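Long-range contact in extracellular solute-binding protein, family 1 (Bifidobacterium longum subsp. infantis ATCC 15697, PDB 3OMB), which probably serves as the extracellular substrate-capturing lipoprotein of an ABC importer, and carries a bound magnesium ion: residues L125-A130 with L369-Y374. Numbering follows the deposited sequence.
Sequences LPNVKA and LANLLY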
loop_
_atom_site.group_PDB
_atom_site.type_symbol
_atom_site.label_atom_id
_atom_site.label_comp_id
_atom_site.label_asym_id
_atom_site.label_seq_id
_atom_site.Cartn_x
_atom_site.Cartn_y
_atom_site.Cartn_z
ATOM N N LEU A 125 -18.853 18.423 9.819
ATOM C CA LEU A 125 -18.142 17.639 8.809
ATOM C C LEU A 125 -19.076 16.751 7.976
ATOM O O LEU A 125 -18.853 15.547 7.855
ATOM C CB LEU A 125 -17.029 16.812 9.461
ATOM C CG LEU A 125 -15.980 17.588 10.260
ATOM C CD1 LEU A 125 -15.065 16.613 10.990
ATOM C CD2 LEU A 125 -15.163 18.536 9.384
ATOM N N PRO A 126 -20.115 17.351 7.369
ATOM C CA PRO A 126 -21.069 16.563 6.586
ATOM C C PRO A 126 -20.416 15.727 5.466
ATOM O O PRO A 126 -20.869 14.612 5.217
ATOM C CB PRO A 126 -21.987 17.637 5.994
ATOM C CG PRO A 126 -21.162 18.861 5.995
ATOM C CD PRO A 126 -20.408 18.787 7.262
ATOM N N ASN A 127 -19.370 16.234 4.822
ATOM C CA ASN A 127 -18.664 15.460 3.780
ATOM C C ASN A 127 -17.947 14.233 4.321
ATOM O O ASN A 127 -17.836 13.207 3.643
ATOM C CB ASN A 127 -17.690 16.340 3.004
ATOM C CG ASN A 127 -18.410 17.392 2.165
ATOM O OD1 ASN A 127 -19.423 17.097 1.545
ATOM N ND2 ASN A 127 -17.888 18.617 2.140
ATOM N N VAL A 128 -17.466 14.337 5.551
ATOM C CA VAL A 128 -16.863 13.192 6.249
ATOM C C VAL A 128 -17.930 12.162 6.610
ATOM O O VAL A 128 -17.723 10.943 6.404
ATOM C CB VAL A 128 -16.117 13.660 7.500
ATOM C CG1 VAL A 128 -15.520 12.488 8.227
ATOM C CG2 VAL A 128 -15.051 14.710 7.109
ATOM N N LYS A 129 -19.071 12.639 7.125
ATOM C CA LYS A 129 -20.203 11.744 7.421
ATOM C C LYS A 129 -20.634 10.984 6.162
ATOM O O LYS A 129 -20.942 9.792 6.217
ATOM C CB LYS A 129 -21.405 12.490 8.028
ATOM C CG LYS A 129 -21.224 12.907 9.498
ATOM C CD LYS A 129 -22.563 13.169 10.172
ATOM C CE LYS A 129 -23.185 14.481 9.729
ATOM N NZ LYS A 129 -24.605 14.580 10.259
ATOM N N ALA A 130 -20.645 11.677 5.033
ATOM C CA ALA A 130 -20.995 11.058 3.739
ATOM C C ALA A 130 -20.001 9.955 3.351
ATOM O O ALA A 130 -20.392 8.910 2.835
ATOM C CB ALA A 130 -21.059 12.115 2.652
ATOM N N LEU A 369 -12.404 24.105 6.739
ATOM C CA LEU A 369 -11.397 23.738 5.762
ATOM C C LEU A 369 -11.384 22.209 5.565
ATOM O O LEU A 369 -11.344 21.713 4.433
ATOM C CB LEU A 369 -10.029 24.235 6.229
ATOM C CG LEU A 369 -8.802 23.923 5.368
ATOM C CD1 LEU A 369 -9.037 24.401 3.955
ATOM C CD2 LEU A 369 -7.579 24.637 5.916
ATOM N N ALA A 370 -11.441 21.475 6.673
ATOM C CA ALA A 370 -11.402 20.026 6.626
ATOM C C ALA A 370 -12.634 19.487 5.892
ATOM O O ALA A 370 -12.525 18.573 5.073
ATOM C CB ALA A 370 -11.293 19.430 8.069
ATOM N N ASN A 371 -13.798 20.075 6.148
ATOM C CA ASN A 371 -14.988 19.590 5.489
ATOM C C ASN A 371 -14.892 19.806 3.972
ATOM O O ASN A 371 -15.296 18.945 3.193
ATOM C CB ASN A 371 -16.255 20.231 6.065
ATOM C CG ASN A 371 -17.515 19.702 5.403
ATOM O OD1 ASN A 371 -17.804 18.497 5.461
ATOM N ND2 ASN A 371 -18.258 20.586 4.747
ATOM N N LEU A 372 -14.338 20.944 3.566
ATOM C CA LEU A 372 -14.188 21.248 2.148
ATOM C C LEU A 372 -13.205 20.293 1.454
ATOM O O LEU A 372 -13.398 19.972 0.282
ATOM C CB LEU A 372 -13.781 22.716 1.923
ATOM C CG LEU A 372 -14.867 23.796 2.058
ATOM C CD1 LEU A 372 -14.252 25.182 2.170
ATOM C CD2 LEU A 372 -15.860 23.770 0.905
ATOM N N LEU A 373 -12.174 19.851 2.180
ATOM C CA LEU A 373 -11.188 18.885 1.651
ATOM C C LEU A 373 -11.834 17.555 1.304
ATOM O O LEU A 373 -11.424 16.891 0.353
ATOM C CB LEU A 373 -10.016 18.676 2.621
ATOM C CG LEU A 373 -9.007 19.829 2.666
ATOM C CD1 LEU A 373 -8.177 19.696 3.908
ATOM C CD2 LEU A 373 -8.126 19.852 1.395
ATOM N N TYR A 374 -12.888 17.206 2.033
ATOM C CA TYR A 374 -13.648 15.982 1.778
ATOM C C TYR A 374 -14.816 16.128 0.779
ATOM O O TYR A 374 -15.512 15.149 0.478
ATOM C CB TYR A 374 -14.084 15.322 3.096
ATOM C CG TYR A 374 -12.929 14.604 3.786
ATOM C CD1 TYR A 374 -11.907 15.326 4.425
ATOM C CD2 TYR A 374 -12.840 13.206 3.780
ATOM C CE1 TYR A 374 -10.841 14.668 5.049
ATOM C CE2 TYR A 374 -11.761 12.538 4.401
ATOM C CZ TYR A 374 -10.773 13.272 5.031
ATOM O OH TYR A 374 -9.722 12.622 5.651
#
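Val128 lays CG2 over one face of the Tyr374 ring, 4.3 Å from its centroid and displaced toward the rim, a CH-pi contact in which CG of the ring is the nearest atom. The amide planes of Asn127 and Asn371 lie only 6° apart, although the two side chains cross at about a right angle. The contact packs the start of helix 126-134 against the C-terminal end of helix 363-373, in the lobe of this type 2 periplasmic-binding-protein fold whose mixed sheet ends in strand 352-356; that strand touches Ala370 and Tyr374, while Tyr374 OH is hydrogen-bonded to Ala153 O. In Asn371, CG anti to the backbone N (chi1 -179°) extends toward the first turn of helix 126-134. There Asn371 OD1 accepts the backbone N-H of Asn127, with 2.8 Å from OD1 to N, in the carbonyl plane, and also meets Pro126 CD at 3.2 Å. An alanine at Asn371 would probably leave the Asn127 N-H without this acceptor and open a gap beside the Pro126 ring. Alongside, Leu125 and Asn371 slide past each other in opposite directions, Leu125 CD2 lying 4.2 Å from Ala370 CB. The side chain of Asn127 returns the link: Asn127 ND2 donates to Asn371 O at 2.8 Å; the acceptor O lies close to the Asn127 amide plane, while ND2 sits above the plane of the Asn371 carbonyl, 52° out of it.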